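Local coordinates for 4-hydroxybutyrate coenzyme A transferase (Shewanella oneidensis, PDB 2OAS), which binds coenzyme A and probably transfers it between carboxylic acids such as acetate and 4-hydroxybutyrate, at residues Q109-A114 with Q141-I146; S14-G19 with K145-I150; G388-K393 with Q402-I407; D311-V316 with T375-V380. One frame throughout, in Å; residues are numbered along the deposited sequence.

Interaction 1 (Q109-A114 with Q141-I146)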
loop_
_atom_site.group_PDB
_atom_site.type_symbol
_atom_site.label_atom_id
_atom_site.label_comp_id
_atom_site.label_asym_id
_atom_site.label_seq_id
_atom_site.Cartn_x
_atom_site.Cartn_y
_atom_site.Cartn_z
ATOM N N GLN A 109 -10.102 19.390 1.512
ATOM C CA GLN A 109 -11.185 19.468 0.521
ATOM C C GLN A 109 -12.438 20.025 1.187
ATOM O O GLN A 109 -13.044 19.388 2.040
ATOM C CB GLN A 109 -11.475 18.088 -0.080
ATOM C CG GLN A 109 -12.709 18.040 -0.988
ATOM C CD GLN A 109 -12.556 18.840 -2.279
ATOM O OE1 GLN A 109 -11.819 18.459 -3.178
ATOM N NE2 GLN A 109 -13.262 19.949 -2.370
ATOM N N LYS A 110 -12.805 21.230 0.784
ATOM C CA LYS A 110 -13.964 21.916 1.320
ATOM C C LYS A 110 -15.266 21.354 0.767
ATOM O O LYS A 110 -15.319 20.886 -0.370
ATOM C CB LYS A 110 -13.884 23.407 0.979
ATOM C CG LYS A 110 -14.065 24.336 2.164
ATOM C CD LYS A 110 -12.895 24.212 3.152
ATOM C CE LYS A 110 -13.091 25.146 4.361
ATOM N NZ LYS A 110 -11.974 25.081 5.354
ATOM N N ILE A 111 -16.314 21.427 1.580
ATOM C CA ILE A 111 -17.635 20.962 1.193
ATOM C C ILE A 111 -18.650 22.013 1.619
ATOM O O ILE A 111 -18.814 22.273 2.809
ATOM C CB ILE A 111 -17.984 19.636 1.875
ATOM C CG1 ILE A 111 -17.012 18.551 1.409
ATOM C CG2 ILE A 111 -19.428 19.285 1.605
ATOM C CD1 ILE A 111 -17.250 17.196 2.003
ATOM N N ASP A 112 -19.332 22.626 0.653
ATOM C CA ASP A 112 -20.318 23.655 0.983
ATOM C C ASP A 112 -21.627 23.052 1.458
ATOM O O ASP A 112 -22.274 23.585 2.351
ATOM C CB ASP A 112 -20.566 24.579 -0.213
ATOM C CG ASP A 112 -19.311 25.357 -0.632
ATOM O OD1 ASP A 112 -18.640 25.941 0.243
ATOM O OD2 ASP A 112 -19.001 25.388 -1.854
ATOM N N THR A 113 -22.026 21.942 0.861
ATOM C CA THR A 113 -23.260 21.299 1.285
ATOM C C THR A 113 -23.261 19.806 0.997
ATOM O O THR A 113 -22.761 19.349 -0.036
ATOM C CB THR A 113 -24.516 21.960 0.626
ATOM O OG1 THR A 113 -25.227 20.990 -0.128
ATOM C CG2 THR A 113 -24.127 23.116 -0.264
ATOM N N ALA A 114 -23.829 19.044 1.925
ATOM C CA ALA A 114 -23.914 17.594 1.793
ATOM C C ALA A 114 -25.357 17.153 1.608
ATOM O O ALA A 114 -26.226 17.497 2.413
ATOM C CB ALA A 114 -23.337 16.924 3.022
ATOM N N GLN A 141 -19.731 16.546 8.833
ATOM C CA GLN A 141 -19.015 17.237 9.889
ATOM C C GLN A 141 -18.468 18.578 9.401
ATOM O O GLN A 141 -18.596 19.600 10.071
ATOM C CB GLN A 141 -17.853 16.370 10.407
ATOM C CG GLN A 141 -17.922 15.989 11.898
ATOM C CD GLN A 141 -18.692 14.669 12.155
ATOM O OE1 GLN A 141 -18.090 13.623 12.477
ATOM N NE2 GLN A 141 -20.026 14.718 12.002
ATOM N N VAL A 142 -17.867 18.573 8.219
ATOM C CA VAL A 142 -17.278 19.782 7.685
ATOM C C VAL A 142 -18.176 20.549 6.718
ATOM O O VAL A 142 -17.886 21.686 6.361
ATOM C CB VAL A 142 -15.943 19.458 7.002
ATOM C CG1 VAL A 142 -15.025 18.762 7.986
ATOM C CG2 VAL A 142 -16.173 18.564 5.795
ATOM N N ALA A 143 -19.274 19.941 6.296
ATOM C CA ALA A 143 -20.149 20.610 5.358
ATOM C C ALA A 143 -20.669 21.959 5.858
ATOM O O ALA A 143 -21.076 22.090 7.014
ATOM C CB ALA A 143 -21.310 19.710 5.015
ATOM N N GLY A 144 -20.667 22.959 4.977
ATOM C CA GLY A 144 -21.178 24.268 5.343
ATOM C C GLY A 144 -22.640 24.176 5.767
ATOM O O GLY A 144 -23.047 24.777 6.762
ATOM N N LYS A 145 -23.436 23.428 5.003
ATOM C CA LYS A 145 -24.848 23.226 5.311
ATOM C C LYS A 145 -25.255 21.817 4.883
ATOM O O LYS A 145 -24.604 21.222 4.029
ATOM C CB LYS A 145 -25.721 24.256 4.597
ATOM C CG LYS A 145 -25.673 24.208 3.076
ATOM C CD LYS A 145 -26.705 25.178 2.505
ATOM C CE LYS A 145 -26.671 25.227 0.990
ATOM N NZ LYS A 145 -25.424 25.847 0.481
ATOM N N ILE A 146 -26.315 21.276 5.476
ATOM C CA ILE A 146 -26.761 19.934 5.110
ATOM C C ILE A 146 -28.213 19.911 4.634
ATOM O O ILE A 146 -29.079 20.532 5.237
ATOM C CB ILE A 146 -26.607 18.949 6.294
ATOM C CG1 ILE A 146 -25.128 18.805 6.662
ATOM C CG2 ILE A 146 -27.167 17.590 5.925
ATOM C CD1 ILE A 146 -24.902 18.098 7.976
HETATM O O HOH W 1 -15.681 22.107 4.020
#

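Interaction 2 (S14-G19 with K145-I150)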
loop_
_atom_site.group_PDB
_atom_site.type_symbol
_atom_site.label_atom_id
_atom_site.label_comp_id
_atom_site.label_asym_id
_atom_site.label_seq_id
_atom_site.Cartn_x
_atom_site.Cartn_y
_atom_site.Cartn_z
ATOM N N SER A 14 -33.146 24.027 -3.543
ATOM C CA SER A 14 -33.021 25.449 -3.840
ATOM C C SER A 14 -31.917 26.185 -3.098
ATOM O O SER A 14 -31.297 27.084 -3.649
ATOM C CB SER A 14 -34.349 26.147 -3.581
ATOM O OG SER A 14 -35.257 25.829 -4.611
ATOM N N LEU A 15 -31.683 25.812 -1.844
ATOM C CA LEU A 15 -30.644 26.462 -1.048
ATOM C C LEU A 15 -29.290 26.367 -1.741
ATOM O O LEU A 15 -28.447 27.237 -1.579
ATOM C CB LEU A 15 -30.570 25.844 0.349
ATOM C CG LEU A 15 -31.703 26.163 1.334
ATOM C CD1 LEU A 15 -33.042 25.747 0.762
ATOM C CD2 LEU A 15 -31.444 25.437 2.659
ATOM N N ILE A 16 -29.073 25.310 -2.515
ATOM C CA ILE A 16 -27.796 25.166 -3.209
ATOM C C ILE A 16 -27.625 26.358 -4.134
ATOM O O ILE A 16 -28.542 26.705 -4.886
ATOM C CB ILE A 16 -27.728 23.864 -4.027
ATOM C CG1 ILE A 16 -27.865 22.656 -3.087
ATOM C CG2 ILE A 16 -26.414 23.813 -4.803
ATOM C CD1 ILE A 16 -27.777 21.299 -3.759
ATOM N N ARG A 17 -26.460 26.998 -4.048
ATOM C CA ARG A 17 -26.126 28.170 -4.873
ATOM C C ARG A 17 -24.993 27.833 -5.836
ATOM O O ARG A 17 -24.332 26.812 -5.680
ATOM C CB ARG A 17 -25.728 29.345 -3.974
ATOM C CG ARG A 17 -26.902 29.964 -3.222
ATOM C CD ARG A 17 -27.734 30.820 -4.161
ATOM N NE ARG A 17 -29.180 30.709 -3.957
ATOM C CZ ARG A 17 -30.084 31.422 -4.629
ATOM N NH1 ARG A 17 -31.405 31.256 -4.391
ATOM N NH2 ARG A 17 -29.659 32.297 -5.535
ATOM N N SER A 18 -24.766 28.690 -6.829
ATOM C CA SER A 18 -23.712 28.440 -7.818
ATOM C C SER A 18 -22.281 28.396 -7.289
ATOM O O SER A 18 -21.953 29.024 -6.294
ATOM C CB SER A 18 -23.789 29.474 -8.939
ATOM O OG SER A 18 -24.979 29.324 -9.692
ATOM N N GLY A 19 -21.431 27.639 -7.975
ATOM C CA GLY A 19 -20.043 27.528 -7.574
ATOM C C GLY A 19 -19.770 26.662 -6.356
ATOM O O GLY A 19 -18.607 26.470 -5.976
ATOM N N LYS A 145 -23.436 23.428 5.003
ATOM C CA LYS A 145 -24.848 23.226 5.311
ATOM C C LYS A 145 -25.255 21.817 4.883
ATOM O O LYS A 145 -24.604 21.222 4.029
ATOM C CB LYS A 145 -25.721 24.256 4.597
ATOM C CG LYS A 145 -25.673 24.208 3.076
ATOM C CD LYS A 145 -26.705 25.178 2.505
ATOM C CE LYS A 145 -26.671 25.227 0.990
ATOM N NZ LYS A 145 -25.424 25.847 0.481
ATOM N N ILE A 146 -26.315 21.276 5.476
ATOM C CA ILE A 146 -26.761 19.934 5.110
ATOM C C ILE A 146 -28.213 19.911 4.634
ATOM O O ILE A 146 -29.079 20.532 5.237
ATOM C CB ILE A 146 -26.607 18.949 6.294
ATOM C CG1 ILE A 146 -25.128 18.805 6.662
ATOM C CG2 ILE A 146 -27.167 17.590 5.925
ATOM C CD1 ILE A 146 -24.902 18.098 7.976
ATOM N N ILE A 147 -28.459 19.209 3.530
ATOM C CA ILE A 147 -29.799 19.073 2.968
ATOM C C ILE A 147 -30.131 17.581 3.052
ATOM O O ILE A 147 -29.554 16.765 2.346
ATOM C CB ILE A 147 -29.830 19.570 1.520
ATOM C CG1 ILE A 147 -29.618 21.089 1.516
ATOM C CG2 ILE A 147 -31.162 19.208 0.849
ATOM C CD1 ILE A 147 -29.483 21.681 0.130
ATOM N N ALA A 148 -31.054 17.241 3.936
ATOM C CA ALA A 148 -31.428 15.865 4.178
ATOM C C ALA A 148 -32.779 15.451 3.638
ATOM O O ALA A 148 -33.743 16.213 3.636
ATOM C CB ALA A 148 -31.395 15.579 5.691
ATOM N N HIS A 149 -32.845 14.211 3.202
ATOM C CA HIS A 149 -34.075 13.695 2.692
ATOM C C HIS A 149 -34.516 12.648 3.693
ATOM O O HIS A 149 -33.834 11.648 3.892
ATOM C CB HIS A 149 -33.840 13.102 1.300
ATOM C CG HIS A 149 -34.816 12.042 0.933
ATOM N ND1 HIS A 149 -36.172 12.190 1.118
ATOM C CD2 HIS A 149 -34.632 10.794 0.442
ATOM C CE1 HIS A 149 -36.786 11.074 0.762
ATOM N NE2 HIS A 149 -35.874 10.211 0.347
ATOM N N ILE A 150 -35.632 12.902 4.358
ATOM C CA ILE A 150 -36.142 11.965 5.343
ATOM C C ILE A 150 -36.972 10.878 4.682
ATOM O O ILE A 150 -38.031 11.142 4.101
ATOM C CB ILE A 150 -36.988 12.673 6.394
ATOM C CG1 ILE A 150 -36.127 13.718 7.110
ATOM C CG2 ILE A 150 -37.569 11.638 7.360
ATOM C CD1 ILE A 150 -36.867 14.527 8.145
#

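Interaction 3 (G388-K393 with Q402-I407)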
loop_
_atom_site.group_PDB
_atom_site.type_symbol
_atom_site.label_atom_id
_atom_site.label_comp_id
_atom_site.label_asym_id
_atom_site.label_seq_id
_atom_site.Cartn_x
_atom_site.Cartn_y
_atom_site.Cartn_z
ATOM N N GLY A 388 -8.101 -22.662 -10.472
ATOM C CA GLY A 388 -7.259 -22.905 -9.315
ATOM C C GLY A 388 -6.733 -21.660 -8.624
ATOM O O GLY A 388 -7.133 -20.540 -8.931
ATOM N N ALA A 389 -5.821 -21.859 -7.682
ATOM C CA ALA A 389 -5.246 -20.761 -6.925
ATOM C C ALA A 389 -3.732 -20.692 -7.083
ATOM O O ALA A 389 -3.078 -21.710 -7.298
ATOM C CB ALA A 389 -5.595 -20.923 -5.443
ATOM N N ALA A 390 -3.181 -19.483 -6.968
ATOM C CA ALA A 390 -1.739 -19.291 -7.056
ATOM C C ALA A 390 -1.278 -18.456 -5.870
ATOM O O ALA A 390 -1.779 -17.366 -5.630
ATOM C CB ALA A 390 -1.365 -18.605 -8.371
ATOM N N ASN A 391 -0.319 -18.987 -5.125
ATOM C CA ASN A 391 0.224 -18.311 -3.951
ATOM C C ASN A 391 1.489 -17.583 -4.362
ATOM O O ASN A 391 2.469 -18.226 -4.728
ATOM C CB ASN A 391 0.576 -19.333 -2.886
ATOM C CG ASN A 391 0.743 -18.711 -1.525
ATOM O OD1 ASN A 391 1.112 -17.547 -1.403
ATOM N ND2 ASN A 391 0.476 -19.486 -0.487
ATOM N N LEU A 392 1.480 -16.254 -4.297
ATOM C CA LEU A 392 2.649 -15.485 -4.693
ATOM C C LEU A 392 3.490 -15.002 -3.518
ATOM O O LEU A 392 4.616 -14.535 -3.704
ATOM C CB LEU A 392 2.221 -14.302 -5.544
ATOM C CG LEU A 392 1.245 -14.642 -6.684
ATOM C CD1 LEU A 392 0.904 -13.366 -7.436
ATOM C CD2 LEU A 392 1.858 -15.674 -7.623
ATOM N N LYS A 393 2.949 -15.136 -2.314
ATOM C CA LYS A 393 3.635 -14.719 -1.099
ATOM C C LYS A 393 5.032 -15.277 -0.985
ATOM O O LYS A 393 5.215 -16.495 -0.841
ATOM C CB LYS A 393 2.833 -15.175 0.129
ATOM C CG LYS A 393 2.192 -14.035 0.875
ATOM C CD LYS A 393 3.186 -13.377 1.791
ATOM C CE LYS A 393 3.260 -14.141 3.101
ATOM N NZ LYS A 393 1.916 -14.181 3.768
ATOM N N GLN A 402 4.978 -18.544 -13.231
ATOM C CA GLN A 402 4.633 -19.938 -13.454
ATOM C C GLN A 402 3.263 -20.253 -12.852
ATOM O O GLN A 402 2.385 -20.772 -13.544
ATOM C CB GLN A 402 5.705 -20.851 -12.855
ATOM C CG GLN A 402 5.419 -22.323 -13.028
ATOM C CD GLN A 402 5.288 -22.723 -14.494
ATOM O OE1 GLN A 402 6.274 -22.784 -15.236
ATOM N NE2 GLN A 402 4.056 -22.994 -14.920
ATOM N N ALA A 403 3.073 -19.922 -11.571
ATOM C CA ALA A 403 1.803 -20.197 -10.892
ATOM C C ALA A 403 0.616 -19.491 -11.535
ATOM O O ALA A 403 -0.477 -20.048 -11.625
ATOM C CB ALA A 403 1.891 -19.806 -9.419
ATOM N N LEU A 404 0.832 -18.257 -11.976
ATOM C CA LEU A 404 -0.228 -17.507 -12.604
ATOM C C LEU A 404 -0.679 -18.120 -13.927
ATOM O O LEU A 404 -1.879 -18.254 -14.169
ATOM C CB LEU A 404 0.200 -16.061 -12.819
ATOM C CG LEU A 404 0.140 -15.187 -11.573
ATOM C CD1 LEU A 404 0.564 -13.776 -11.907
ATOM C CD2 LEU A 404 -1.276 -15.202 -11.025
ATOM N N ILE A 405 0.262 -18.498 -14.784
ATOM C CA ILE A 405 -0.131 -19.082 -16.051
ATOM C C ILE A 405 -0.849 -20.422 -15.838
ATOM O O ILE A 405 -1.541 -20.902 -16.734
ATOM C CB ILE A 405 1.068 -19.303 -16.995
ATOM C CG1 ILE A 405 1.979 -20.374 -16.442
ATOM C CG2 ILE A 405 1.874 -18.025 -17.132
ATOM C CD1 ILE A 405 3.138 -20.647 -17.348
ATOM N N ASN A 406 -0.709 -21.020 -14.658
ATOM C CA ASN A 406 -1.382 -22.286 -14.391
ATOM C C ASN A 406 -2.862 -22.118 -14.066
ATOM O O ASN A 406 -3.611 -23.094 -14.109
ATOM C CB ASN A 406 -0.708 -23.053 -13.255
ATOM C CG ASN A 406 0.619 -23.663 -13.673
ATOM O OD1 ASN A 406 0.762 -24.175 -14.791
ATOM N ND2 ASN A 406 1.601 -23.624 -12.769
ATOM N N ILE A 407 -3.284 -20.901 -13.732
ATOM C CA ILE A 407 -4.697 -20.662 -13.440
ATOM C C ILE A 407 -5.302 -19.775 -14.528
ATOM O O ILE A 407 -6.473 -19.403 -14.479
ATOM C CB ILE A 407 -4.918 -20.001 -12.039
ATOM C CG1 ILE A 407 -4.279 -18.611 -12.000
ATOM C CG2 ILE A 407 -4.365 -20.906 -10.936
ATOM C CD1 ILE A 407 -4.462 -17.897 -10.674
#

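Interaction 4 (D311-V316 with T375-V380)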
loop_
_atom_site.group_PDB
_atom_site.type_symbol
_atom_site.label_atom_id
_atom_site.label_comp_id
_atom_site.label_asym_id
_atom_site.label_seq_id
_atom_site.Cartn_x
_atom_site.Cartn_y
_atom_site.Cartn_z
ATOM N N ASP A 311 -0.915 -8.968 -13.980
ATOM C CA ASP A 311 0.229 -9.334 -14.809
ATOM C C ASP A 311 0.942 -10.578 -14.279
ATOM O O ASP A 311 0.720 -10.989 -13.142
ATOM C CB ASP A 311 1.220 -8.158 -14.942
ATOM C CG ASP A 311 1.982 -7.870 -13.659
ATOM O OD1 ASP A 311 1.769 -8.584 -12.655
ATOM O OD2 ASP A 311 2.798 -6.919 -13.647
ATOM N N LEU A 312 1.795 -11.178 -15.098
ATOM C CA LEU A 312 2.494 -12.392 -14.693
ATOM C C LEU A 312 3.350 -12.198 -13.467
ATOM O O LEU A 312 3.953 -13.144 -12.970
ATOM C CB LEU A 312 3.383 -12.911 -15.831
ATOM C CG LEU A 312 2.621 -13.413 -17.055
ATOM C CD1 LEU A 312 3.579 -13.838 -18.156
ATOM C CD2 LEU A 312 1.737 -14.571 -16.616
ATOM N N THR A 313 3.401 -10.985 -12.951
ATOM C CA THR A 313 4.260 -10.749 -11.811
ATOM C C THR A 313 3.464 -10.604 -10.516
ATOM O O THR A 313 4.004 -10.740 -9.419
ATOM C CB THR A 313 5.163 -9.516 -12.099
ATOM O OG1 THR A 313 6.399 -9.681 -11.422
ATOM C CG2 THR A 313 4.518 -8.215 -11.661
ATOM N N GLY A 314 2.174 -10.356 -10.660
ATOM C CA GLY A 314 1.332 -10.189 -9.505
ATOM C C GLY A 314 0.835 -8.764 -9.333
ATOM O O GLY A 314 0.188 -8.478 -8.330
ATOM N N GLN A 315 1.142 -7.850 -10.259
ATOM C CA GLN A 315 0.632 -6.481 -10.104
ATOM C C GLN A 315 -0.858 -6.503 -10.427
ATOM O O GLN A 315 -1.264 -6.957 -11.484
ATOM C CB GLN A 315 1.349 -5.481 -11.016
ATOM C CG GLN A 315 2.849 -5.333 -10.755
ATOM C CD GLN A 315 3.429 -4.081 -11.398
ATOM O OE1 GLN A 315 3.286 -2.978 -10.878
ATOM N NE2 GLN A 315 4.085 -4.251 -12.556
ATOM N N VAL A 316 -1.662 -6.010 -9.497
ATOM C CA VAL A 316 -3.108 -6.010 -9.615
ATOM C C VAL A 316 -3.734 -4.670 -9.992
ATOM O O VAL A 316 -3.480 -3.638 -9.350
ATOM C CB VAL A 316 -3.721 -6.483 -8.286
ATOM C CG1 VAL A 316 -5.251 -6.452 -8.346
ATOM C CG2 VAL A 316 -3.213 -7.884 -7.966
ATOM N N THR A 375 -3.356 -2.695 -6.156
ATOM C CA THR A 375 -2.627 -3.548 -5.232
ATOM C C THR A 375 -1.325 -3.957 -5.925
ATOM O O THR A 375 -1.332 -4.431 -7.055
ATOM C CB THR A 375 -3.459 -4.790 -4.890
ATOM O OG1 THR A 375 -4.674 -4.376 -4.270
ATOM C CG2 THR A 375 -2.707 -5.706 -3.958
ATOM N N THR A 376 -0.215 -3.773 -5.225
ATOM C CA THR A 376 1.100 -4.051 -5.771
ATOM C C THR A 376 1.586 -5.479 -5.589
ATOM O O THR A 376 0.985 -6.263 -4.858
ATOM C CB THR A 376 2.122 -3.104 -5.139
ATOM O OG1 THR A 376 2.213 -3.373 -3.735
ATOM C CG2 THR A 376 1.676 -1.658 -5.312
ATOM N N ARG A 377 2.679 -5.807 -6.276
ATOM C CA ARG A 377 3.311 -7.124 -6.188
ATOM C C ARG A 377 3.466 -7.567 -4.743
ATOM O O ARG A 377 2.993 -8.628 -4.348
ATOM C CB ARG A 377 4.724 -7.092 -6.744
ATOM C CG ARG A 377 4.865 -6.865 -8.184
ATOM C CD ARG A 377 6.320 -6.583 -8.499
ATOM N NE ARG A 377 6.537 -6.639 -9.936
ATOM C CZ ARG A 377 7.557 -6.077 -10.569
ATOM N NH1 ARG A 377 8.481 -5.400 -9.899
ATOM N NH2 ARG A 377 7.640 -6.189 -11.882
ATOM N N ALA A 378 4.168 -6.744 -3.972
ATOM C CA ALA A 378 4.466 -7.037 -2.568
ATOM C C ALA A 378 3.247 -7.330 -1.709
ATOM O O ALA A 378 3.350 -8.020 -0.699
ATOM C CB ALA A 378 5.272 -5.879 -1.965
ATOM N N HIS A 379 2.101 -6.796 -2.121
ATOM C CA HIS A 379 0.839 -6.984 -1.391
ATOM C C HIS A 379 0.206 -8.354 -1.579
ATOM O O HIS A 379 -0.206 -8.990 -0.628
ATOM C CB HIS A 379 -0.196 -5.952 -1.834
ATOM C CG HIS A 379 -0.124 -4.659 -1.092
ATOM N ND1 HIS A 379 0.253 -3.476 -1.689
ATOM C CD2 HIS A 379 -0.355 -4.369 0.211
ATOM C CE1 HIS A 379 0.257 -2.512 -0.784
ATOM N NE2 HIS A 379 -0.107 -3.028 0.376
ATOM N N VAL A 380 0.127 -8.786 -2.822
ATOM C CA VAL A 380 -0.530 -10.032 -3.145
ATOM C C VAL A 380 -0.159 -11.283 -2.347
ATOM O O VAL A 380 0.998 -11.524 -2.006
ATOM C CB VAL A 380 -0.382 -10.322 -4.661
ATOM C CG1 VAL A 380 -1.171 -11.564 -5.044
ATOM C CG2 VAL A 380 -0.865 -9.121 -5.452
#

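Interaction 1 (Q109-A114 with Q141-I146)
Three backbone hydrogen bonds join Q109-A114 to Q141-I146 where two parallel strands begin. I111 O takes the amide of G144 in its carbonyl plane, N to O 2.9 Å. The amide of K145 reaches D112 O from above the carbonyl plane, 27° out of it. The return bond, from A114 N to K145 O, is 3.1 Å long and lies in the carbonyl plane; T113 CA-H also leans on K145 O, so that carbonyl is met twice. A water accepts from I111 N at 2.6 Å and lies 3.2 Å from V142 O, to which it can donate, bridging the last turn of the helix to the loop.

The apolar contacts lie on the sheet face of A114. A143 CB sits between I111 CG2 (3.9 Å) and A114 CB (4.0 Å), while I111 CD1 crosses V142 CG2 obliquely. At G144 a side chain would run into D112 O, so the close approach of the backbones suits a glycine.

On the opposite sheet face K145 and T113 run side by side. The lysine is straight until its last torsion, where it bends (chi4 -68°) and lays CE 3.5 Å from T113 CG2; its NZ forms a salt bridge with E20.

Helix 136-142 thus leads through a short turn into strand 145-150, which pairs with 113-118 in the parallel sheet; strand 21-24 flanks 113-118 beyond, and F104 of helix 100-105 packs on I111 and V142.

Interaction 2 (S14-G19 with K145-I150)
I147 CD1 makes the buried, apolar part of this contact. The isoleucine has CG1 anti to its own carbonyl carbon (chi1 -68°) and an extended second torsion, so the methyl at its tip reaches from the strand to the loop S14-G19. There it meets I16 CG1 at 3.7 Å, the two branched chains crossing obliquely, and lies 4.3 Å from L15 CB. I16 and I147 are both buried, and their meeting is purely apolar; no hydrogen bond links the two segments.

The other half lies nearer solvent, at the start of the strand, where K145 and L15 are both partly exposed. K145 extends to the backbone of L15 and touches it with methylene rather than charge: CE lies 3.7 Å from L15 O and 4.0 Å from L15 CB. While CE rests on L15, the ammonium is held by E20, whose OE1 also takes a weak hydrogen bond from R17 N, tying the same carboxylate to the loop backbone.

The loop runs from helix 9-13 to strand 21-24 and passes along one face of the parallel sheet, the face carrying K145 and I147. I16 also packs on I115 of strand 113-118 and L38 of helix 32-41, L34 of that helix packs on I147, and L15 reaches A170 of strand 170-173.

Interaction 3 (G388-K393 with Q402-I407)
I407 carries one end of this contact, and its side chain can be traced outward against the strand 388-391. CB lies 3.9 Å from G388 O. The methyl CG2 touches the G388 carbonyl carbon at 3.4 Å and also lies 3.7 Å from A389 N. The other branch, CG1, takes the crowded position between backbone N and carbonyl carbon (chi1 64°) and continues extended, which carries CD1 along the strand until it rests 3.9 Å from A390 CB. An alanine in place of I407 would remove both branches and would probably leave the G388 peptide and the A390 methyl without this packing.

Strands 382-385 and 388-391 form a beta hairpin at the edge, within this chain, of the mixed C-terminal sheet, and helix 397-405 packs against the last strand of that hairpin. A390 points its methyl at the helix, where A403 CB comes within 3.6 Å, and two such small side chains allow the backbones to approach to 5.3 Å between the A390 and A403 CA atoms. Further along, L392 CD2 comes 4.3 Å from the branch carbon CG of L404.

At the end of the strand N391 OD1 accepts from K393 N in an Asx turn, and K393 NZ pairs with E108 of the second subunit in a salt bridge.

Interaction 4 (D311-V316 with T375-V380)
V316 and T375 form an antiparallel hydrogen-bonded pair: V316 N donates to T375 O at 2.9 Å, nearly along the C=O axis, and the return bond from T375 N to V316 O is weak. Ahead of it D311-G314 makes a type I beta turn, and G314, with phi 111°, adopts angles that call for glycine. After T375 the second segment takes helical angles at 377-379, without the regular helical bonds.

The turn is held by the D311 carboxylate. OD1 takes Q315 N from above the carboxylate plane at 2.6 Å and a weak bond from G314 N; with T313 N, less surely placed, it makes an Asx turn. OD2 takes the Q315 amide through NE2.

R377 is extended from CG to NE. Its CG lies alongside Q315 CG at 3.6 Å, with the amide and guanidinium planes 52° apart, while T313 CG2 meets the edge of the guanidinium in its plane, 3.1 Å from NE. NH1 forms a salt bridge with D319 of the second subunit, and Q315 bonds to A371 and V373 there. A leucine in place of R377 would remove the guanidinium, and with it the partner of D319 in the second subunit, and would probably loosen both this packing and the subunit interface.

V380 CG2 meets G314 O at 3.1 Å and V316 CG2 at 3.7 Å. T375 OG1 bonds to Q332, a coenzyme A-binding residue, and CB of T375 packs on CB of V316. This is a short antiparallel beta pairing next to the coenzyme A site, joining its second shell to the dimer interface.

How the interactions relate
From the N terminus, the loop 14-19 comes first; interaction 2 closes the long excursion from it to strand 145-150. Interaction 1 lies within that span, since 109-114 returns to 141-146 after a much shorter loop, and both end on the same strand, sharing K145 and I146. They join inner strands of the N-terminal parallel sheet and bring the 14-19 loop against one face. The C-terminal half starts a separate series: interaction 4 closes the loop from 311-316 to 375-380, and interaction 3, a short strand-to-helix return, follows it. These two touch, as L404 and I405 pack on D311 and L312, and L392 on V380. Interactions 1 and 3 lie about 46 Å apart, centre to centre.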